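Local coordinates for capsid (Human calicivirus NLV/Boxer/2001/US, PDB 4RDJ), which forms the protruding domain of a norovirus capsid protein, the dimeric spike on the virion surface that probably meets host glycans, at residues B[62-67]-B[233-238]; B[147-152]-B[192-197]; B[77-82]-B[159-164]. All coordinates share one frame; numbering follows the deposited sequence.

Contact 1 of 3, residues B[62-67]-B[233-238]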
loop_
_atom_site.group_PDB
_atom_site.type_symbol
_atom_site.label_atom_id
_atom_site.label_comp_id
_atom_site.label_asym_id
_atom_site.label_seq_id
_atom_site.Cartn_x
_atom_site.Cartn_y
_atom_site.Cartn_z
ATOM N N THR B 62 13.451 7.053 -5.074
ATOM C CA THR B 62 13.203 5.785 -4.405
ATOM C C THR B 62 11.810 5.252 -4.733
ATOM O O THR B 62 11.309 4.332 -4.088
ATOM C CB THR B 62 13.357 5.928 -2.878
ATOM O OG1 THR B 62 12.550 7.017 -2.407
ATOM C CG2 THR B 62 14.812 6.203 -2.524
ATOM N N THR B 63 11.195 5.805 -5.767
ATOM C CA THR B 63 9.822 5.454 -6.105
ATOM C C THR B 63 9.651 3.999 -6.542
ATOM O O THR B 63 10.474 3.471 -7.299
ATOM C CB THR B 63 9.285 6.416 -7.175
ATOM O OG1 THR B 63 9.430 7.748 -6.679
ATOM C CG2 THR B 63 7.816 6.145 -7.487
ATOM N N THR B 64 8.598 3.366 -6.026
ATOM C CA THR B 64 8.226 1.999 -6.364
ATOM C C THR B 64 6.915 1.966 -7.124
ATOM O O THR B 64 6.166 2.954 -7.169
ATOM C CB THR B 64 7.983 1.134 -5.092
ATOM O OG1 THR B 64 7.013 1.783 -4.250
ATOM C CG2 THR B 64 9.265 0.936 -4.322
ATOM N N VAL B 65 6.614 0.802 -7.683
ATOM C CA VAL B 65 5.325 0.589 -8.314
ATOM C C VAL B 65 4.203 0.533 -7.273
ATOM O O VAL B 65 3.188 1.216 -7.407
ATOM C CB VAL B 65 5.326 -0.682 -9.171
ATOM C CG1 VAL B 65 3.933 -0.941 -9.729
ATOM C CG2 VAL B 65 6.324 -0.528 -10.309
ATOM N N SER B 66 4.394 -0.271 -6.233
ATOM C CA SER B 66 3.325 -0.562 -5.276
ATOM C C SER B 66 3.290 0.350 -4.057
ATOM O O SER B 66 4.327 0.657 -3.469
ATOM C CB SER B 66 3.423 -2.014 -4.806
ATOM O OG SER B 66 2.339 -2.353 -3.950
ATOM N N ALA B 67 2.081 0.739 -3.653
ATOM C CA ALA B 67 1.897 1.465 -2.395
ATOM C C ALA B 67 2.351 0.633 -1.193
ATOM O O ALA B 67 2.605 1.179 -0.118
ATOM C CB ALA B 67 0.430 1.895 -2.226
ATOM N N LEU B 233 2.338 13.363 -6.594
ATOM C CA LEU B 233 1.475 12.471 -7.373
ATOM C C LEU B 233 0.837 11.423 -6.484
ATOM O O LEU B 233 1.494 10.891 -5.596
ATOM C CB LEU B 233 2.269 11.727 -8.455
ATOM C CG LEU B 233 2.650 12.406 -9.766
ATOM C CD1 LEU B 233 3.418 11.420 -10.651
ATOM C CD2 LEU B 233 1.418 12.930 -10.477
ATOM N N PRO B 234 -0.432 11.081 -6.752
ATOM C CA PRO B 234 -0.986 9.901 -6.073
ATOM C C PRO B 234 -0.222 8.648 -6.502
ATOM O O PRO B 234 0.235 8.559 -7.648
ATOM C CB PRO B 234 -2.429 9.835 -6.589
ATOM C CG PRO B 234 -2.703 11.225 -7.157
ATOM C CD PRO B 234 -1.385 11.675 -7.703
ATOM N N GLN B 235 -0.089 7.694 -5.594
ATOM C CA GLN B 235 0.697 6.496 -5.891
ATOM C C GLN B 235 0.161 5.739 -7.104
ATOM O O GLN B 235 0.927 5.242 -7.932
ATOM C CB GLN B 235 0.790 5.564 -4.677
ATOM C CG GLN B 235 1.658 4.338 -4.938
ATOM C CD GLN B 235 3.099 4.707 -5.259
ATOM O OE1 GLN B 235 3.611 5.728 -4.793
ATOM N NE2 GLN B 235 3.762 3.873 -6.064
ATOM N N GLU B 236 -1.158 5.675 -7.232
ATOM C CA GLU B 236 -1.747 4.909 -8.332
ATOM C C GLU B 236 -1.529 5.572 -9.700
ATOM O O GLU B 236 -1.613 4.905 -10.726
ATOM C CB GLU B 236 -3.224 4.608 -8.067
ATOM C CG GLU B 236 -3.472 3.539 -6.984
ATOM C CD GLU B 236 -3.296 4.040 -5.547
ATOM O OE1 GLU B 236 -3.133 5.260 -5.322
ATOM O OE2 GLU B 236 -3.343 3.195 -4.625
ATOM N N PHE B 237 -1.230 6.871 -9.718
ATOM C CA PHE B 237 -0.770 7.508 -10.954
ATOM C C PHE B 237 0.574 6.902 -11.366
ATOM O O PHE B 237 0.823 6.662 -12.554
ATOM C CB PHE B 237 -0.595 9.025 -10.783
ATOM C CG PHE B 237 -1.838 9.842 -11.067
ATOM C CD1 PHE B 237 -3.027 9.597 -10.394
ATOM C CD2 PHE B 237 -1.793 10.892 -11.975
ATOM C CE1 PHE B 237 -4.156 10.365 -10.645
ATOM C CE2 PHE B 237 -2.916 11.673 -12.225
ATOM C CZ PHE B 237 -4.100 11.407 -11.564
ATOM N N VAL B 238 1.446 6.663 -10.386
ATOM C CA VAL B 238 2.763 6.101 -10.667
ATOM C C VAL B 238 2.670 4.725 -11.321
ATOM O O VAL B 238 3.281 4.481 -12.369
ATOM C CB VAL B 238 3.622 5.999 -9.391
ATOM C CG1 VAL B 238 4.967 5.350 -9.713
ATOM C CG2 VAL B 238 3.816 7.382 -8.770
#
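The flat amide of Gln-235 lies level with two backbone carbonyls of the loop 62-67, Thr-64 O and Val-65 O, which sit on either side of the CD-NE2 axis and almost exactly in the amide plane. NE2 thus donates twice, to Thr-64 O at 2.8 Å with a bent N-H...O angle of 133°, and to Val-65 O at 3.0 Å with a straighter 156°. Seen from the acceptors the fit is less regular, because NE2 stands above both carbonyl planes. A second flat group, the Phe-237 ring, carries Pro-234 CD on one face, 3.7 Å above the plane near the rim. Gln-235 reaches the loop with CG anti to its backbone N and a bend at chi2 (62°), which turns the amide inward and lays CG against Ala-67 CB at 3.9 Å. Beside it Val-238 and Thr-63 meet tip to tip, CG1 to CG2 at 3.7 Å, while Thr-63 OG1 turns elsewhere, to the backbone N of Arg-52. The far side of the loop belongs to the dimer: Ser-66 OG bonds Glu-236 OE1 of the second subunit, and Ala-67 packs on its own counterpart there. Here the first turn of helix 235-244, opened by Pro-234 as N-cap, clasps an irregular loop through a side-chain amide, at the dimer interface of a norovirus P domain, where probably a P1 helix meets the loop leading toward the P2 strands.

Contact 2 of 3, residues B[147-152]-B[192-197]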
loop_
_atom_site.group_PDB
_atom_site.type_symbol
_atom_site.label_atom_id
_atom_site.label_comp_id
_atom_site.label_asym_id
_atom_site.label_seq_id
_atom_site.Cartn_x
_atom_site.Cartn_y
_atom_site.Cartn_z
ATOM N N PRO B 147 21.752 6.047 4.247
ATOM C CA PRO B 147 21.098 4.944 3.525
ATOM C C PRO B 147 21.656 4.726 2.117
ATOM O O PRO B 147 21.596 3.604 1.611
ATOM C CB PRO B 147 19.622 5.382 3.476
ATOM C CG PRO B 147 19.671 6.874 3.595
ATOM C CD PRO B 147 20.804 7.135 4.554
ATOM N N HIS B 148 22.208 5.768 1.500
ATOM C CA HIS B 148 22.821 5.606 0.190
ATOM C C HIS B 148 24.021 4.662 0.272
ATOM O O HIS B 148 24.332 3.952 -0.689
ATOM C CB HIS B 148 23.243 6.957 -0.396
ATOM C CG HIS B 148 23.647 6.886 -1.837
ATOM N ND1 HIS B 148 24.548 7.763 -2.401
ATOM C CD2 HIS B 148 23.268 6.045 -2.827
ATOM C CE1 HIS B 148 24.711 7.464 -3.678
ATOM N NE2 HIS B 148 23.941 6.429 -3.965
ATOM N N LEU B 149 24.688 4.663 1.425
ATOM C CA LEU B 149 25.814 3.768 1.684
ATOM C C LEU B 149 25.367 2.474 2.363
ATOM O O LEU B 149 26.194 1.662 2.786
ATOM C CB LEU B 149 26.864 4.463 2.548
ATOM C CG LEU B 149 27.595 5.629 1.894
ATOM C CD1 LEU B 149 28.642 6.188 2.841
ATOM C CD2 LEU B 149 28.244 5.166 0.618
ATOM N N GLY B 150 24.056 2.294 2.487
ATOM C CA GLY B 150 23.504 1.055 3.000
ATOM C C GLY B 150 23.347 0.932 4.507
ATOM O O GLY B 150 23.043 -0.151 5.001
ATOM N N THR B 151 23.521 2.025 5.243
ATOM C CA THR B 151 23.478 1.957 6.700
ATOM C C THR B 151 22.761 3.142 7.337
ATOM O O THR B 151 22.912 4.288 6.903
ATOM C CB THR B 151 24.902 1.846 7.298
ATOM O OG1 THR B 151 24.820 1.699 8.721
ATOM C CG2 THR B 151 25.716 3.081 6.978
ATOM N N VAL B 152 21.964 2.855 8.362
ATOM C CA VAL B 152 21.372 3.907 9.183
ATOM C C VAL B 152 21.522 3.560 10.660
ATOM O O VAL B 152 21.460 2.389 11.039
ATOM C CB VAL B 152 19.884 4.151 8.844
ATOM C CG1 VAL B 152 19.746 4.694 7.425
ATOM C CG2 VAL B 152 19.068 2.873 9.038
ATOM N N GLY B 192 23.378 10.587 1.845
ATOM C CA GLY B 192 24.783 10.232 1.875
ATOM C C GLY B 192 25.405 10.233 0.492
ATOM O O GLY B 192 24.741 9.977 -0.509
ATOM N N SER B 193 26.696 10.525 0.439
ATOM C CA SER B 193 27.417 10.530 -0.819
ATOM C C SER B 193 28.453 9.431 -0.771
ATOM O O SER B 193 28.958 9.087 0.296
ATOM C CB SER B 193 28.114 11.865 -1.022
ATOM O OG SER B 193 29.230 11.974 -0.157
ATOM N N ASN B 194 28.765 8.875 -1.934
ATOM C CA ASN B 194 29.748 7.800 -2.024
ATOM C C ASN B 194 30.794 8.131 -3.079
ATOM O O ASN B 194 30.668 7.730 -4.238
ATOM C CB ASN B 194 29.062 6.472 -2.349
ATOM C CG ASN B 194 29.999 5.286 -2.197
ATOM O OD1 ASN B 194 31.212 5.463 -2.036
ATOM N ND2 ASN B 194 29.445 4.072 -2.228
ATOM N N LEU B 195 31.827 8.864 -2.668
ATOM C CA LEU B 195 32.899 9.281 -3.578
ATOM C C LEU B 195 32.355 9.855 -4.899
ATOM O O LEU B 195 31.689 10.892 -4.876
ATOM C CB LEU B 195 33.907 8.142 -3.786
ATOM C CG LEU B 195 34.555 7.715 -2.468
ATOM C CD1 LEU B 195 35.528 6.561 -2.677
ATOM C CD2 LEU B 195 35.257 8.903 -1.786
ATOM N N THR B 196 32.624 9.210 -6.037
ATOM C CA THR B 196 32.204 9.769 -7.323
ATOM C C THR B 196 30.819 9.297 -7.770
ATOM O O THR B 196 30.316 9.733 -8.809
ATOM C CB THR B 196 33.191 9.438 -8.472
ATOM O OG1 THR B 196 33.075 8.049 -8.819
ATOM C CG2 THR B 196 34.628 9.770 -8.082
ATOM N N GLN B 197 30.203 8.398 -7.014
ATOM C CA GLN B 197 28.928 7.847 -7.464
ATOM C C GLN B 197 27.824 8.904 -7.517
ATOM O O GLN B 197 27.727 9.764 -6.641
ATOM C CB GLN B 197 28.492 6.672 -6.586
ATOM C CG GLN B 197 29.542 5.567 -6.513
ATOM C CD GLN B 197 29.961 5.078 -7.892
ATOM O OE1 GLN B 197 31.122 5.208 -8.290
ATOM N NE2 GLN B 197 29.019 4.500 -8.624
HETATM O O HOH W 1 26.569 3.774 -2.365
#
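His-148 ND1 donates to the backbone carbonyl of Gly-192, 2.9 Å to its O, with an N-H...O angle of 143°. The oxygen sits near the ring edge but is tilted slightly from the imidazole plane, and ND1 in turn lies above the carbonyl plane. With CG anti to the backbone N (chi1 -169°), the ring swings out toward the loop 192-197, and His-148 CB comes to 3.4 Å from the same Gly-192 O. The backbone of His-148 is also paired with Tyr-191, which brings the two chain pieces side by side. Further out, Leu-149 and Asn-194 cross obliquely: Leu-149 CD2 touches Asn-194 CB, CG and ND2, each at close range, 3.3 Å to ND2. A water closes the gap between the segments. It donates to His-148 O at 2.8 Å and accepts from Asn-194 ND2 at 2.9 Å, and it also stands over the centre of one imidazole face. Just beyond, a G1 beta bulge, with Gly-150 and Thr-151 opposite Ala-146, lies where the short 3-10 turn passes into strand 151-154; on the other segment a type II' turn runs from Asn-194 to Gln-197. Between the two segments themselves, one direct bond and one water bridge tie this surface loop to the 3-10 turn that leads into strand 151-154, and the direct bond requires ND1 of His-148 to carry a proton.

Contact 3 of 3, residues B[77-82]-B[159-164]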
loop_
_atom_site.group_PDB
_atom_site.type_symbol
_atom_site.label_atom_id
_atom_site.label_comp_id
_atom_site.label_asym_id
_atom_site.label_seq_id
_atom_site.Cartn_x
_atom_site.Cartn_y
_atom_site.Cartn_z
ATOM N N ILE B 77 19.761 -5.942 11.603
ATOM C CA ILE B 77 20.158 -5.080 12.709
ATOM C C ILE B 77 21.548 -5.469 13.203
ATOM O O ILE B 77 21.872 -6.652 13.319
ATOM C CB ILE B 77 19.124 -5.123 13.852
ATOM C CG1 ILE B 77 17.837 -4.418 13.396
ATOM C CG2 ILE B 77 19.674 -4.453 15.107
ATOM C CD1 ILE B 77 16.665 -4.564 14.353
ATOM N N PHE B 78 22.379 -4.464 13.461
ATOM C CA PHE B 78 23.720 -4.710 13.972
ATOM C C PHE B 78 24.001 -3.892 15.217
ATOM O O PHE B 78 23.308 -2.921 15.518
ATOM C CB PHE B 78 24.783 -4.435 12.900
ATOM C CG PHE B 78 24.885 -2.989 12.483
ATOM C CD1 PHE B 78 25.602 -2.081 13.249
ATOM C CD2 PHE B 78 24.294 -2.548 11.309
ATOM C CE1 PHE B 78 25.709 -0.755 12.866
ATOM C CE2 PHE B 78 24.398 -1.220 10.913
ATOM C CZ PHE B 78 25.105 -0.319 11.694
ATOM N N ASN B 79 25.027 -4.311 15.949
ATOM C CA ASN B 79 25.482 -3.599 17.128
ATOM C C ASN B 79 26.995 -3.529 17.078
ATOM O O ASN B 79 27.678 -4.538 17.268
ATOM C CB ASN B 79 25.037 -4.326 18.398
ATOM C CG ASN B 79 25.656 -3.734 19.667
ATOM O OD1 ASN B 79 26.235 -2.649 19.647
ATOM N ND2 ASN B 79 25.514 -4.446 20.778
ATOM N N ASN B 80 27.513 -2.339 16.795
ATOM C CA ASN B 80 28.949 -2.114 16.801
ATOM C C ASN B 80 29.351 -1.302 18.020
ATOM O O ASN B 80 29.213 -0.077 18.028
ATOM C CB ASN B 80 29.392 -1.381 15.531
ATOM C CG ASN B 80 29.383 -2.274 14.307
ATOM O OD1 ASN B 80 29.553 -3.488 14.410
ATOM N ND2 ASN B 80 29.187 -1.674 13.138
ATOM N N ASN B 81 29.830 -1.991 19.052
ATOM C CA ASN B 81 30.341 -1.332 20.252
ATOM C C ASN B 81 29.307 -0.406 20.890
ATOM O O ASN B 81 29.642 0.667 21.390
ATOM C CB ASN B 81 31.631 -0.567 19.929
ATOM C CG ASN B 81 32.374 -0.105 21.174
ATOM O OD1 ASN B 81 32.777 -0.916 22.006
ATOM N ND2 ASN B 81 32.581 1.203 21.291
ATOM N N GLY B 82 28.046 -0.829 20.874
ATOM C CA GLY B 82 26.982 -0.049 21.477
ATOM C C GLY B 82 26.336 0.938 20.527
ATOM O O GLY B 82 25.416 1.664 20.912
ATOM N N GLU B 159 15.953 -2.109 23.802
ATOM C CA GLU B 159 15.148 -3.263 23.409
ATOM C C GLU B 159 15.594 -3.844 22.070
ATOM O O GLU B 159 14.826 -4.546 21.410
ATOM C CB GLU B 159 13.669 -2.870 23.327
ATOM C CG GLU B 159 13.081 -2.358 24.635
ATOM C CD GLU B 159 12.950 -3.451 25.673
ATOM O OE1 GLU B 159 13.037 -4.640 25.295
ATOM O OE2 GLU B 159 12.762 -3.122 26.864
ATOM N N LEU B 160 16.832 -3.569 21.672
ATOM C CA LEU B 160 17.298 -3.969 20.343
ATOM C C LEU B 160 18.149 -5.233 20.335
ATOM O O LEU B 160 18.329 -5.859 19.290
ATOM C CB LEU B 160 18.089 -2.832 19.692
ATOM C CG LEU B 160 17.331 -1.540 19.379
ATOM C CD1 LEU B 160 18.285 -0.494 18.833
ATOM C CD2 LEU B 160 16.213 -1.819 18.390
ATOM N N ASP B 161 18.667 -5.627 21.491
ATOM C CA ASP B 161 19.662 -6.695 21.505
ATOM C C ASP B 161 19.150 -8.041 20.991
ATOM O O ASP B 161 19.879 -8.765 20.311
ATOM C CB ASP B 161 20.304 -6.821 22.885
ATOM C CG ASP B 161 21.105 -5.592 23.247
ATOM O OD1 ASP B 161 22.132 -5.347 22.577
ATOM O OD2 ASP B 161 20.705 -4.866 24.181
ATOM N N GLN B 162 17.897 -8.363 21.293
ATOM C CA GLN B 162 17.330 -9.625 20.838
ATOM C C GLN B 162 17.236 -9.670 19.317
ATOM O O GLN B 162 17.082 -10.743 18.734
ATOM C CB GLN B 162 15.953 -9.883 21.457
ATOM C CG GLN B 162 14.864 -8.926 20.992
ATOM C CD GLN B 162 13.471 -9.506 21.160
ATOM O OE1 GLN B 162 12.639 -8.952 21.878
ATOM N NE2 GLN B 162 13.210 -10.624 20.492
ATOM N N PHE B 163 17.349 -8.511 18.674
ATOM C CA PHE B 163 17.238 -8.447 17.218
ATOM C C PHE B 163 18.578 -8.330 16.493
ATOM O O PHE B 163 18.626 -8.318 15.265
ATOM C CB PHE B 163 16.321 -7.293 16.793
ATOM C CG PHE B 163 14.926 -7.394 17.339
ATOM C CD1 PHE B 163 14.038 -8.346 16.848
ATOM C CD2 PHE B 163 14.492 -6.533 18.337
ATOM C CE1 PHE B 163 12.747 -8.438 17.343
ATOM C CE2 PHE B 163 13.204 -6.617 18.835
ATOM C CZ PHE B 163 12.328 -7.573 18.339
ATOM N N VAL B 164 19.669 -8.239 17.240
ATOM C CA VAL B 164 20.973 -8.099 16.610
ATOM C C VAL B 164 21.273 -9.352 15.804
ATOM O O VAL B 164 21.131 -10.476 16.300
ATOM C CB VAL B 164 22.071 -7.828 17.644
ATOM C CG1 VAL B 164 23.450 -7.928 17.004
ATOM C CG2 VAL B 164 21.860 -6.457 18.268
HETATM O O HOH W 2 24.139 -6.952 21.279
#
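Ile-77 packs against Phe-163 where strand 72-80, a central strand of the antiparallel sheet in what is probably the P2 subdomain, meets the 3-10 turn 161-163 of the connection to strand 167-177. This is the tight half. The two side chains run side by side in the same direction, with Ile-77 CD1 3.7 Å from Phe-163 CB, and Ile-77 CB presses on the carbonyl, 3.5 Å from Phe-163 O. Backbone hydrogen bonds between Ile-77 and both Gly-165 and Lys-166 hold the two segments together just beyond, and Phe-119 meets the Phe-163 ring edge-to-face. Val-164 carries the packing outward, its CG2 reaching Asn-79 CB at 3.8 Å. From there the contact becomes polar and looser. Asn-79 ND2 and Asp-161 OD1 stand 3.9 Å apart, too far for a direct bond, with amide and carboxylate planes inclined by 54°. A water spans them, accepting from Asn-79 ND2 and donating to Asp-161 OD1, 2.9 Å from each. The same carboxylate oxygen is also hydrogen-bonded to Tyr-84 OH from the neighbouring strand, so Asp-161 leans on the sheet by two routes. With CG anti to the backbone N (chi1 172°), Asn-79 carries ND2 toward that water and OD1 back toward the strand's end, where it forms an Asx motif: OD1 accepts from Gly-82 N at 2.8 Å, the donor lying in the carbonyl plane.

In the fold
The centre of contact 1 lies deep, about 8 Å from the chain's centre, whereas the centres of contacts 2 and 3 sit about 19 and 29 Å from it, both on the same side. Contacts 2 and 3 both reach one antiparallel sheet, with centres about 22 Å apart; they meet where Phe-78 of strand 72-80 packs beside Thr-151 of strand 151-154. Their segments alternate along the sequence, and both fall between the two halves of contact 1. Contact 1 itself stays separate, centre to centre about 24 Å from contact 2 and 33 Å from contact 3, with nearest atoms about 8 and 18 Å apart. Of the three, contact 1 is where the second subunit takes part.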